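PDB 6WY9: acyl-CoA dehydrogenase domain protein Tcur3481, which binds FAD and probably acts as an acyl-CoA dehydrogenase, a flavoenzyme class that oxidises acyl-CoA thioesters. Local coordinates for residues 7-12 and 68-73; 15-20 and 79-84; 41-46 and 83-88; 73-78 and 228-233. All blocks are in the same frame, centred on the assembly; numbering follows the deposited sequence.

How the interactions relate
Helix 67-80 ties the set together. Interactions 1 and 2 are successive contacts of its length with helix 5-23, their centres about 14 Å apart. Interaction 4 joins the same helix to helix 215-248 and shares Val73 with interaction 1, with about 11 Å between centres. Interactions 2 and 3 share Ala83 and Pro84 and have centres about 9 Å apart; Phe20 of the former packs on Leu43 and Leu87 of the latter. Salt bridges of Glu77 and a probable hydrogen bond from Gln78 NE2 to Ala83 O, which also reaches interaction 3, connect interaction 4 to interaction 2. All four lie away from the flavin site, in the helical framework of the subunit.

Interaction 1: 7-12 and 68-73; sequences EELTEL and LGALCV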
loop_
_atom_site.group_PDB
_atom_site.type_symbol
_atom_site.label_atom_id
_atom_site.label_comp_id
_atom_site.label_asym_id
_atom_site.label_seq_id
_atom_site.Cartn_x
_atom_site.Cartn_y
_atom_site.Cartn_z
ATOM N N GLU B 7 12.261 14.484 -32.993
ATOM C CA GLU B 7 12.188 15.932 -33.158
ATOM C C GLU B 7 10.789 16.373 -33.562
ATOM O O GLU B 7 10.303 17.416 -33.102
ATOM C CB GLU B 7 13.210 16.392 -34.190
ATOM C CG GLU B 7 14.615 15.904 -33.906
ATOM C CD GLU B 7 15.566 16.162 -35.064
ATOM O OE1 GLU B 7 15.948 17.336 -35.287
ATOM O OE2 GLU B 7 15.917 15.187 -35.758
ATOM N N GLU B 8 10.126 15.595 -34.423
ATOM C CA GLU B 8 8.739 15.887 -34.773
ATOM C C GLU B 8 7.829 15.738 -33.563
ATOM O O GLU B 8 6.909 16.542 -33.374
ATOM C CB GLU B 8 8.265 14.972 -35.900
ATOM C CG GLU B 8 9.232 14.889 -37.075
ATOM C CD GLU B 8 8.843 13.818 -38.088
ATOM O OE1 GLU B 8 7.663 13.773 -38.489
ATOM O OE2 GLU B 8 9.719 13.019 -38.489
ATOM N N LEU B 9 8.060 14.710 -32.742
ATOM C CA LEU B 9 7.256 14.531 -31.534
ATOM C C LEU B 9 7.519 15.644 -30.512
ATOM O O LEU B 9 6.596 16.079 -29.812
ATOM C CB LEU B 9 7.514 13.134 -30.947
ATOM C CG LEU B 9 6.923 11.998 -31.810
ATOM C CD1 LEU B 9 7.153 10.631 -31.210
ATOM C CD2 LEU B 9 5.439 12.187 -32.059
ATOM N N THR B 10 8.752 16.140 -30.437
ATOM C CA THR B 10 9.029 17.310 -29.614
ATOM C C THR B 10 8.302 18.544 -30.135
ATOM O O THR B 10 7.666 19.276 -29.363
ATOM C CB THR B 10 10.533 17.558 -29.568
ATOM O OG1 THR B 10 11.159 16.463 -28.902
ATOM C CG2 THR B 10 10.837 18.822 -28.821
ATOM N N GLU B 11 8.401 18.812 -31.439
ATOM C CA GLU B 11 7.624 19.900 -32.020
ATOM C C GLU B 11 6.136 19.719 -31.728
ATOM O O GLU B 11 5.444 20.667 -31.332
ATOM C CB GLU B 11 7.878 19.986 -33.526
ATOM C CG GLU B 11 9.351 20.095 -33.879
ATOM C CD GLU B 11 9.604 20.312 -35.371
ATOM O OE1 GLU B 11 8.641 20.616 -36.116
ATOM O OE2 GLU B 11 10.774 20.182 -35.798
ATOM N N LEU B 12 5.623 18.506 -31.928
ATOM C CA LEU B 12 4.225 18.234 -31.605
ATOM C C LEU B 12 3.911 18.654 -30.176
ATOM O O LEU B 12 2.925 19.350 -29.904
ATOM C CB LEU B 12 3.952 16.738 -31.793
ATOM C CG LEU B 12 2.525 16.201 -31.842
ATOM C CD1 LEU B 12 2.610 14.749 -32.238
ATOM C CD2 LEU B 12 1.873 16.319 -30.511
ATOM N N LEU B 68 0.266 5.932 -33.190
ATOM C CA LEU B 68 -0.148 5.914 -31.794
ATOM C C LEU B 68 0.800 6.735 -30.928
ATOM O O LEU B 68 0.346 7.401 -29.993
ATOM C CB LEU B 68 -0.258 4.465 -31.314
ATOM C CG LEU B 68 -0.747 4.217 -29.875
ATOM C CD1 LEU B 68 -2.150 4.791 -29.560
ATOM C CD2 LEU B 68 -0.651 2.722 -29.534
ATOM N N GLY B 69 2.094 6.767 -31.265
ATOM C CA GLY B 69 3.041 7.580 -30.500
ATOM C C GLY B 69 2.691 9.054 -30.483
ATOM O O GLY B 69 2.720 9.712 -29.425
ATOM N N ALA B 70 2.396 9.615 -31.662
ATOM C CA ALA B 70 1.991 11.017 -31.720
ATOM C C ALA B 70 0.695 11.231 -30.942
ATOM O O ALA B 70 0.539 12.237 -30.233
ATOM C CB ALA B 70 1.822 11.473 -33.181
ATOM N N LEU B 71 -0.256 10.300 -31.075
ATOM C CA LEU B 71 -1.484 10.424 -30.310
ATOM C C LEU B 71 -1.175 10.485 -28.814
ATOM O O LEU B 71 -1.686 11.353 -28.090
ATOM C CB LEU B 71 -2.425 9.257 -30.619
ATOM C CG LEU B 71 -3.688 9.318 -29.742
ATOM C CD1 LEU B 71 -4.439 10.659 -29.905
ATOM C CD2 LEU B 71 -4.605 8.086 -29.965
ATOM N N CYS B 72 -0.286 9.617 -28.349
ATOM C CA CYS B 72 0.010 9.598 -26.912
ATOM C C CYS B 72 0.710 10.882 -26.465
ATOM O O CYS B 72 0.485 11.357 -25.343
ATOM C CB CYS B 72 0.833 8.367 -26.575
ATOM S SG CYS B 72 -0.205 6.828 -26.632
ATOM N N VAL B 73 1.562 11.462 -27.317
ATOM C CA VAL B 73 2.208 12.723 -26.963
ATOM C C VAL B 73 1.157 13.809 -26.817
ATOM O O VAL B 73 1.153 14.569 -25.843
ATOM C CB VAL B 73 3.284 13.090 -28.013
ATOM C CG1 VAL B 73 3.803 14.509 -27.837
ATOM C CG2 VAL B 73 4.442 12.128 -27.914
#
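Leu12 and Leu9 of helix 5-23 both converge on Ala70 of helix 67-80, and the side-chain packing between them is wholly apolar. Methyl CD1 of Leu12 presses on Ala70 CB at 3.5 Å, tighter than usual for two carbons, while its other methyl, CD2, lies 3.8 Å from Val73 CG1. The two branches of this leucine therefore divide between residues about one turn apart on the facing helix, from a CG held anti to the backbone N (chi1 -166°). Leu9 touches with CD2, which is 3.9 Å from Ala70 CB and 4.3 Å from Val73 CG2. In the acyl-CoA dehydrogenase fold these helices belong to the N-terminal all-helical domain, and here they run in the same general direction, 30° apart, with segment axes 9.9 Å from each other at closest approach. Side chain also meets backbone: Leu9 CD2 sits 3.7 Å from Ala70 CA, and Val73 CG1 comes to 3.8 Å from the carbonyl O of Leu9. No hydrogen bond crosses the contact. Beyond it, Leu12 packs on Leu52 and Val55 of a loop, and Val73 on Trp281 of helix 260-288.

Interaction 2: 15-20 and 79-84; sequences LARQIF and GRHVAP
Arg17 and Arg80 meet guanidinium to guanidinium, the two planes turned 78° apart. NH2 of Arg17 stands over one face of the Arg80 group, offset toward its rim and 3.5 Å from Arg80 NE, while Arg80 CZ lies in the plane of the Arg17 guanidinium at its edge. The bend in the Arg17 chain at chi3 (-71°) swings NE out of the line of the preceding carbons. Phe20 and His81 form the second pair. Their rings are tilted by only 30° but slid apart, centroids 6.0 Å from each other, and barely overlap; contact falls instead to Phe20 CB, 3.5 Å from His81 ND1 and 3.7 Å from His81 CG. The Phe20 ring extends on to Ala83, whose CB is 3.4 Å from Phe20 CD1. His81 and Ala83 flank Val82, the C-prime residue of a Schellman motif that ends helix 67-80, with Ala83 N bonded to Gln78 O and Val82 N to Gly79 O. An alanine in place of Arg80 would remove the guanidinium and so probably leave the Glu76 carboxylate without its salt-bridge mate and Glu77 OE2 with one arginine fewer. The closeness of the two like charges is consistent with the place of Glu77 between them: its OE2 makes salt bridges to Arg17 NH2 and Arg80 NH1, while its carbonyl O is hydrogen-bonded to His81 ND1; the shared carboxylate would probably offset part of the repulsion between the arginines.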
loop_
_atom_site.group_PDB
_atom_site.type_symbol
_atom_site.label_atom_id
_atom_site.label_comp_id
_atom_site.label_asym_id
_atom_site.label_seq_id
_atom_site.Cartn_x
_atom_site.Cartn_y
_atom_site.Cartn_z
ATOM N N LEU B 15 3.802 22.496 -29.521
ATOM C CA LEU B 15 2.626 23.121 -30.116
ATOM C C LEU B 15 1.393 22.846 -29.263
ATOM O O LEU B 15 0.632 23.768 -28.925
ATOM C CB LEU B 15 2.451 22.604 -31.544
ATOM C CG LEU B 15 1.436 23.178 -32.521
ATOM C CD1 LEU B 15 1.406 24.694 -32.412
ATOM C CD2 LEU B 15 1.762 22.726 -33.983
ATOM N N ALA B 16 1.179 21.574 -28.908
ATOM C CA ALA B 16 0.029 21.237 -28.074
ATOM C C ALA B 16 0.097 21.975 -26.746
ATOM O O ALA B 16 -0.907 22.520 -26.269
ATOM C CB ALA B 16 -0.048 19.729 -27.848
ATOM N N ARG B 17 1.286 22.047 -26.163
ATOM C CA ARG B 17 1.434 22.730 -24.886
ATOM C C ARG B 17 1.007 24.188 -24.983
ATOM O O ARG B 17 0.333 24.703 -24.085
ATOM C CB ARG B 17 2.875 22.628 -24.412
ATOM C CG ARG B 17 3.119 23.301 -23.082
ATOM C CD ARG B 17 4.425 22.761 -22.460
ATOM N NE ARG B 17 4.300 21.372 -21.980
ATOM C CZ ARG B 17 5.317 20.530 -21.756
ATOM N NH1 ARG B 17 6.576 20.891 -21.970
ATOM N NH2 ARG B 17 5.075 19.304 -21.319
ATOM N N GLN B 18 1.399 24.879 -26.061
ATOM C CA GLN B 18 1.052 26.288 -26.178
ATOM C C GLN B 18 -0.448 26.454 -26.350
ATOM O O GLN B 18 -1.062 27.357 -25.765
ATOM C CB GLN B 18 1.777 26.922 -27.364
ATOM C CG GLN B 18 1.474 28.411 -27.503
ATOM C CD GLN B 18 2.046 29.231 -26.356
ATOM O OE1 GLN B 18 1.308 29.841 -25.562
ATOM N NE2 GLN B 18 3.371 29.232 -26.249
ATOM N N ILE B 19 -1.051 25.610 -27.186
ATOM C CA ILE B 19 -2.480 25.745 -27.441
ATOM C C ILE B 19 -3.270 25.439 -26.165
ATOM O O ILE B 19 -4.165 26.199 -25.761
ATOM C CB ILE B 19 -2.871 24.852 -28.629
ATOM C CG1 ILE B 19 -2.235 25.426 -29.911
ATOM C CG2 ILE B 19 -4.423 24.639 -28.773
ATOM C CD1 ILE B 19 -2.469 24.510 -31.081
ATOM N N PHE B 20 -2.898 24.360 -25.473
ATOM C CA PHE B 20 -3.598 24.009 -24.241
ATOM C C PHE B 20 -3.389 25.069 -23.175
ATOM O O PHE B 20 -4.309 25.390 -22.423
ATOM C CB PHE B 20 -3.127 22.641 -23.728
ATOM C CG PHE B 20 -3.629 21.469 -24.540
ATOM C CD1 PHE B 20 -4.959 21.388 -24.942
ATOM C CD2 PHE B 20 -2.779 20.426 -24.870
ATOM C CE1 PHE B 20 -5.429 20.301 -25.664
ATOM C CE2 PHE B 20 -3.249 19.337 -25.600
ATOM C CZ PHE B 20 -4.563 19.274 -25.999
ATOM N N GLY B 79 -3.805 15.875 -20.911
ATOM C CA GLY B 79 -4.032 15.595 -19.497
ATOM C C GLY B 79 -3.295 16.545 -18.571
ATOM O O GLY B 79 -3.793 16.886 -17.491
ATOM N N ARG B 80 -2.109 17.008 -18.981
ATOM C CA ARG B 80 -1.373 17.971 -18.157
ATOM C C ARG B 80 -2.195 19.219 -17.839
ATOM O O ARG B 80 -1.973 19.875 -16.811
ATOM C CB ARG B 80 -0.105 18.380 -18.883
ATOM C CG ARG B 80 1.134 17.963 -18.231
ATOM C CD ARG B 80 2.287 18.303 -19.133
ATOM N NE ARG B 80 3.385 17.379 -18.919
ATOM C CZ ARG B 80 3.722 16.401 -19.753
ATOM N NH1 ARG B 80 3.057 16.208 -20.898
ATOM N NH2 ARG B 80 4.751 15.619 -19.441
ATOM N N HIS B 81 -3.122 19.567 -18.724
ATOM C CA HIS B 81 -3.934 20.784 -18.625
ATOM C C HIS B 81 -5.418 20.524 -18.406
ATOM O O HIS B 81 -6.201 21.470 -18.503
ATOM C CB HIS B 81 -3.778 21.592 -19.912
ATOM C CG HIS B 81 -2.376 22.032 -20.137
ATOM N ND1 HIS B 81 -1.510 21.336 -20.952
ATOM C CD2 HIS B 81 -1.667 23.041 -19.595
ATOM C CE1 HIS B 81 -0.328 21.925 -20.931
ATOM N NE2 HIS B 81 -0.393 22.958 -20.107
ATOM N N VAL B 82 -5.814 19.259 -18.176
ATOM C CA VAL B 82 -7.208 18.829 -18.057
ATOM C C VAL B 82 -8.044 19.572 -19.112
ATOM O O VAL B 82 -9.063 20.188 -18.805
ATOM C CB VAL B 82 -7.724 18.994 -16.597
ATOM C CG1 VAL B 82 -6.982 17.940 -15.650
ATOM C CG2 VAL B 82 -7.483 20.391 -16.023
ATOM N N ALA B 83 -7.603 19.537 -20.364
ATOM C CA ALA B 83 -8.206 20.409 -21.378
ATOM C C ALA B 83 -9.472 19.753 -21.918
ATOM O O ALA B 83 -9.424 18.585 -22.343
ATOM C CB ALA B 83 -7.245 20.689 -22.522
ATOM N N PRO B 84 -10.631 20.445 -21.865
ATOM C CA PRO B 84 -11.907 19.763 -22.185
ATOM C C PRO B 84 -12.200 19.616 -23.677
ATOM O O PRO B 84 -13.019 20.331 -24.263
ATOM C CB PRO B 84 -12.940 20.657 -21.484
ATOM C CG PRO B 84 -12.334 22.064 -21.586
ATOM C CD PRO B 84 -10.857 21.792 -21.289
#

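Interaction 3: 41-46 and 83-88; sequences ETLWRE and APVPLW
Trp44 drives the six-membered part of its indole against Val85, Pro86 and Leu87, and this is the tight half of the contact. Val85 CB lies at the ring edge, near its plane, 3.7 Å from Trp44 CE3. The neighbouring CZ3 of Trp44 meets Leu87 CD2 at 3.6 Å and Pro86 CD at 3.7 Å. CG of the tryptophan is anti to the backbone N (chi1 -167°), beside the carbonyl carbon, and the far end of the indole reaches segment 83-88, the side chain sliding past that of Leu87 in the opposite direction. Leu43 fills the adjacent place: the Leu43 and Val85 side chains cross at about a right angle, with Leu43 CD2 3.8 Å from Val85 CG1 and also touching Ala83 CB. Segment 83-88 is a kinked connection between helices 67-80 and 87-100, with inverse gamma turns centred on Pro84 and Pro86, the latter also the N-cap of helix 87-100. An alanine in place of Trp44 would probably open a gap beside Val85, Pro86 and Leu87 and leave Arg118 without its aromatic partner in a cation-pi interaction. The packing slackens toward Pro84, which is partly exposed and merely skirted by helix 41-49. On the polar flank the partly exposed Glu41 does not touch segment 83-88; its OE1 forms a salt bridge with Arg118 NH1.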
loop_
_atom_site.group_PDB
_atom_site.type_symbol
_atom_site.label_atom_id
_atom_site.label_comp_id
_atom_site.label_asym_id
_atom_site.label_seq_id
_atom_site.Cartn_x
_atom_site.Cartn_y
_atom_site.Cartn_z
ATOM N N GLU B 41 -15.199 24.049 -28.203
ATOM C CA GLU B 41 -15.182 23.989 -29.662
ATOM C C GLU B 41 -14.098 24.890 -30.233
ATOM O O GLU B 41 -13.630 24.669 -31.361
ATOM C CB GLU B 41 -16.537 24.402 -30.221
ATOM C CG GLU B 41 -17.674 23.530 -29.797
ATOM C CD GLU B 41 -17.611 22.134 -30.407
ATOM O OE1 GLU B 41 -16.861 21.918 -31.387
ATOM O OE2 GLU B 41 -18.319 21.250 -29.888
ATOM N N THR B 42 -13.727 25.935 -29.486
ATOM C CA THR B 42 -12.647 26.807 -29.928
ATOM C C THR B 42 -11.322 26.061 -29.877
ATOM O O THR B 42 -10.547 26.068 -30.842
ATOM C CB THR B 42 -12.609 28.067 -29.053
ATOM O OG1 THR B 42 -13.891 28.712 -29.150
ATOM C CG2 THR B 42 -11.521 29.038 -29.592
ATOM N N LEU B 43 -11.072 25.390 -28.762
ATOM C CA LEU B 43 -9.883 24.554 -28.633
ATOM C C LEU B 43 -9.836 23.478 -29.722
ATOM O O LEU B 43 -8.772 23.204 -30.295
ATOM C CB LEU B 43 -9.871 23.910 -27.261
ATOM C CG LEU B 43 -8.675 22.997 -26.961
ATOM C CD1 LEU B 43 -7.351 23.747 -27.242
ATOM C CD2 LEU B 43 -8.735 22.472 -25.491
ATOM N N TRP B 44 -10.984 22.854 -30.012
ATOM C CA TRP B 44 -11.045 21.846 -31.064
ATOM C C TRP B 44 -10.618 22.434 -32.410
ATOM O O TRP B 44 -9.859 21.819 -33.166
ATOM C CB TRP B 44 -12.462 21.284 -31.174
ATOM C CG TRP B 44 -12.473 20.051 -32.002
ATOM C CD1 TRP B 44 -12.839 19.928 -33.320
ATOM C CD2 TRP B 44 -12.047 18.755 -31.576
ATOM N NE1 TRP B 44 -12.684 18.624 -33.727
ATOM C CE2 TRP B 44 -12.189 17.884 -32.680
ATOM C CE3 TRP B 44 -11.557 18.244 -30.358
ATOM C CZ2 TRP B 44 -11.863 16.510 -32.609
ATOM C CZ3 TRP B 44 -11.243 16.849 -30.285
ATOM C CH2 TRP B 44 -11.397 16.016 -31.407
ATOM N N ARG B 45 -11.134 23.611 -32.743
ATOM C CA ARG B 45 -10.797 24.211 -34.032
ATOM C C ARG B 45 -9.332 24.635 -34.082
ATOM O O ARG B 45 -8.673 24.529 -35.129
ATOM C CB ARG B 45 -11.708 25.403 -34.312
ATOM C CG ARG B 45 -13.141 25.061 -34.716
ATOM C CD ARG B 45 -13.907 26.349 -35.126
ATOM N NE ARG B 45 -13.884 27.398 -34.094
ATOM C CZ ARG B 45 -13.079 28.465 -34.109
ATOM N NH1 ARG B 45 -12.215 28.641 -35.104
ATOM N NH2 ARG B 45 -13.132 29.364 -33.127
ATOM N N GLU B 46 -8.814 25.130 -32.967
ATOM C CA GLU B 46 -7.399 25.504 -32.903
ATOM C C GLU B 46 -6.500 24.283 -33.107
ATOM O O GLU B 46 -5.524 24.331 -33.867
ATOM C CB GLU B 46 -7.108 26.164 -31.547
ATOM C CG GLU B 46 -7.911 27.461 -31.257
ATOM C CD GLU B 46 -7.235 28.655 -31.847
ATOM O OE1 GLU B 46 -5.988 28.657 -31.774
ATOM O OE2 GLU B 46 -7.923 29.549 -32.410
ATOM N N ALA B 83 -7.603 19.537 -20.364
ATOM C CA ALA B 83 -8.206 20.409 -21.378
ATOM C C ALA B 83 -9.472 19.753 -21.918
ATOM O O ALA B 83 -9.424 18.585 -22.343
ATOM C CB ALA B 83 -7.245 20.689 -22.522
ATOM N N PRO B 84 -10.631 20.445 -21.865
ATOM C CA PRO B 84 -11.907 19.763 -22.185
ATOM C C PRO B 84 -12.200 19.616 -23.677
ATOM O O PRO B 84 -13.019 20.331 -24.263
ATOM C CB PRO B 84 -12.940 20.657 -21.484
ATOM C CG PRO B 84 -12.334 22.064 -21.586
ATOM C CD PRO B 84 -10.857 21.792 -21.289
ATOM N N VAL B 85 -11.556 18.638 -24.314
ATOM C CA VAL B 85 -11.897 18.261 -25.700
ATOM C C VAL B 85 -11.845 16.742 -25.820
ATOM O O VAL B 85 -11.023 16.082 -25.193
ATOM C CB VAL B 85 -10.924 18.883 -26.741
ATOM C CG1 VAL B 85 -11.318 20.286 -27.126
ATOM C CG2 VAL B 85 -9.471 18.859 -26.229
ATOM N N PRO B 86 -12.717 16.167 -26.682
ATOM C CA PRO B 86 -12.783 14.686 -26.742
ATOM C C PRO B 86 -11.736 14.087 -27.684
ATOM O O PRO B 86 -12.053 13.467 -28.711
ATOM C CB PRO B 86 -14.211 14.453 -27.234
ATOM C CG PRO B 86 -14.354 15.560 -28.293
ATOM C CD PRO B 86 -13.705 16.791 -27.590
ATOM N N LEU B 87 -10.457 14.287 -27.354
ATOM C CA LEU B 87 -9.417 13.801 -28.257
ATOM C C LEU B 87 -9.349 12.272 -28.253
ATOM O O LEU B 87 -9.277 11.648 -29.320
ATOM C CB LEU B 87 -8.062 14.412 -27.874
ATOM C CG LEU B 87 -7.861 15.896 -28.221
ATOM C CD1 LEU B 87 -6.575 16.431 -27.495
ATOM C CD2 LEU B 87 -7.756 16.134 -29.723
ATOM N N TRP B 88 -9.377 11.643 -27.067
ATOM C CA TRP B 88 -9.181 10.197 -27.189
ATOM C C TRP B 88 -10.403 9.518 -27.813
ATOM O O TRP B 88 -10.223 8.658 -28.687
ATOM C CB TRP B 88 -8.740 9.541 -25.855
ATOM C CG TRP B 88 -9.791 9.277 -24.807
ATOM C CD1 TRP B 88 -10.070 10.046 -23.698
ATOM C CD2 TRP B 88 -10.685 8.147 -24.742
ATOM N NE1 TRP B 88 -11.095 9.471 -22.977
ATOM C CE2 TRP B 88 -11.502 8.324 -23.605
ATOM C CE3 TRP B 88 -10.909 7.037 -25.567
ATOM C CZ2 TRP B 88 -12.508 7.398 -23.250
ATOM C CZ3 TRP B 88 -11.901 6.131 -25.219
ATOM C CH2 TRP B 88 -12.684 6.316 -24.071
#

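Interaction 4: 73-78 and 228-233; sequences VLLEEQ and AAVQLG
Glu76 packs against helix 215-248 at Ala229, Leu232 and Gly233, its side chain oblique to that of Leu232. Its CB is 3.7 Å from the carbonyl O of Ala229, and CG passes Gly233 at 3.9 Å from that residue's CA. Chi1 of 178° sets CG anti to the backbone N, and the chain stays extended beyond it. CD comes to 3.5 Å from Leu232 CD2, and at the tip both OE1 and OE2 approach the same methyl, OE2 at 3.4 Å. The backbones are close: the segment axes come within 6.6 Å and cross at 39°. Small residues permit this, since a CB on Gly233 would clash with Glu76 O. That oxygen receives a CA-H...O contact from Gly233 CA at 3.2 Å; a straighter one joins Val230 CA to Leu75 O at 3.6 Å, with 161° at the hydrogen, and Glu76 CA returns another to Ala229 O. Beside them Leu75 CB packs 3.7 Å from Val230 CG2 and also on the methyl of Ala229. The crossing fastens the N-terminal helical part of the acyl-CoA dehydrogenase fold to its C-terminal helical part. No conventional hydrogen bond spans the two segments, so the buried Glu76 carboxylate, resting on a leucine methyl, relies on other partners: OE2 has a salt bridge to Arg80 NH2 and a long, weak ion pair with Arg277 NH2, which would tend to keep it ionised.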
loop_
_atom_site.group_PDB
_atom_site.type_symbol
_atom_site.label_atom_id
_atom_site.label_comp_id
_atom_site.label_asym_id
_atom_site.label_seq_id
_atom_site.Cartn_x
_atom_site.Cartn_y
_atom_site.Cartn_z
ATOM N N VAL B 73 1.562 11.462 -27.317
ATOM C CA VAL B 73 2.208 12.723 -26.963
ATOM C C VAL B 73 1.157 13.809 -26.817
ATOM O O VAL B 73 1.153 14.569 -25.843
ATOM C CB VAL B 73 3.284 13.090 -28.013
ATOM C CG1 VAL B 73 3.803 14.509 -27.837
ATOM C CG2 VAL B 73 4.442 12.128 -27.914
ATOM N N LEU B 74 0.216 13.863 -27.764
ATOM C CA LEU B 74 -0.860 14.848 -27.680
ATOM C C LEU B 74 -1.750 14.620 -26.454
ATOM O O LEU B 74 -2.137 15.584 -25.782
ATOM C CB LEU B 74 -1.700 14.812 -28.953
ATOM C CG LEU B 74 -2.946 15.692 -28.993
ATOM C CD1 LEU B 74 -2.593 17.212 -28.995
ATOM C CD2 LEU B 74 -3.814 15.332 -30.215
ATOM N N LEU B 75 -2.125 13.360 -26.171
ATOM C CA LEU B 75 -3.000 13.082 -25.030
ATOM C C LEU B 75 -2.319 13.401 -23.707
ATOM O O LEU B 75 -2.988 13.775 -22.726
ATOM C CB LEU B 75 -3.452 11.597 -25.044
ATOM C CG LEU B 75 -4.393 11.252 -26.212
ATOM C CD1 LEU B 75 -4.846 9.779 -26.174
ATOM C CD2 LEU B 75 -5.602 12.235 -26.259
ATOM N N GLU B 76 -1.009 13.152 -23.629
ATOM C CA GLU B 76 -0.303 13.451 -22.402
ATOM C C GLU B 76 -0.299 14.957 -22.137
ATOM O O GLU B 76 -0.557 15.399 -21.004
ATOM C CB GLU B 76 1.121 12.887 -22.455
ATOM C CG GLU B 76 1.905 13.233 -21.205
ATOM C CD GLU B 76 3.346 12.701 -21.191
ATOM O OE1 GLU B 76 3.783 12.050 -22.163
ATOM O OE2 GLU B 76 4.048 12.948 -20.183
ATOM N N GLU B 77 -0.021 15.770 -23.156
ATOM C CA GLU B 77 -0.163 17.215 -22.955
ATOM C C GLU B 77 -1.589 17.594 -22.607
ATOM O O GLU B 77 -1.808 18.513 -21.817
ATOM C CB GLU B 77 0.237 18.019 -24.198
ATOM C CG GLU B 77 1.678 18.284 -24.269
ATOM C CD GLU B 77 2.270 18.932 -23.014
ATOM O OE1 GLU B 77 1.816 19.987 -22.489
ATOM O OE2 GLU B 77 3.256 18.368 -22.587
ATOM N N GLN B 78 -2.572 16.970 -23.252
ATOM C CA GLN B 78 -3.947 17.300 -22.905
ATOM C C GLN B 78 -4.218 17.042 -21.424
ATOM O O GLN B 78 -4.790 17.895 -20.728
ATOM C CB GLN B 78 -4.945 16.531 -23.771
ATOM C CG GLN B 78 -6.343 16.666 -23.161
ATOM C CD GLN B 78 -7.371 15.746 -23.735
ATOM O OE1 GLN B 78 -7.064 14.641 -24.233
ATOM N NE2 GLN B 78 -8.628 16.151 -23.624
ATOM N N ALA B 228 -4.129 5.651 -20.729
ATOM C CA ALA B 228 -2.925 5.756 -19.916
ATOM C C ALA B 228 -2.116 6.991 -20.293
ATOM O O ALA B 228 -1.523 7.622 -19.417
ATOM C CB ALA B 228 -2.093 4.496 -20.034
ATOM N N ALA B 229 -2.117 7.394 -21.575
ATOM C CA ALA B 229 -1.392 8.622 -21.926
ATOM C C ALA B 229 -2.006 9.847 -21.246
ATOM O O ALA B 229 -1.284 10.709 -20.714
ATOM C CB ALA B 229 -1.347 8.809 -23.450
ATOM N N VAL B 230 -3.342 9.948 -21.252
ATOM C CA VAL B 230 -3.994 11.091 -20.602
ATOM C C VAL B 230 -3.680 11.072 -19.110
ATOM O O VAL B 230 -3.371 12.104 -18.495
ATOM C CB VAL B 230 -5.520 11.046 -20.843
ATOM C CG1 VAL B 230 -6.217 12.240 -20.134
ATOM C CG2 VAL B 230 -5.845 10.975 -22.348
ATOM N N GLN B 231 -3.757 9.886 -18.509
ATOM C CA GLN B 231 -3.534 9.782 -17.078
ATOM C C GLN B 231 -2.117 10.196 -16.738
ATOM O O GLN B 231 -1.868 10.807 -15.692
ATOM C CB GLN B 231 -3.790 8.342 -16.599
ATOM C CG GLN B 231 -3.812 8.198 -15.054
ATOM C CD GLN B 231 -5.132 8.644 -14.474
ATOM O OE1 GLN B 231 -5.673 9.687 -14.871
ATOM N NE2 GLN B 231 -5.675 7.856 -13.533
ATOM N N LEU B 232 -1.159 9.776 -17.552
ATOM C CA LEU B 232 0.204 10.228 -17.300
ATOM C C LEU B 232 0.252 11.754 -17.240
ATOM O O LEU B 232 0.908 12.323 -16.357
ATOM C CB LEU B 232 1.137 9.708 -18.393
ATOM C CG LEU B 232 2.607 10.189 -18.327
ATOM C CD1 LEU B 232 3.342 9.725 -16.977
ATOM C CD2 LEU B 232 3.303 9.646 -19.587
ATOM N N GLY B 233 -0.426 12.435 -18.178
ATOM C CA GLY B 233 -0.401 13.890 -18.178
ATOM C C GLY B 233 -1.136 14.474 -16.979
ATOM O O GLY B 233 -0.653 15.413 -16.330
#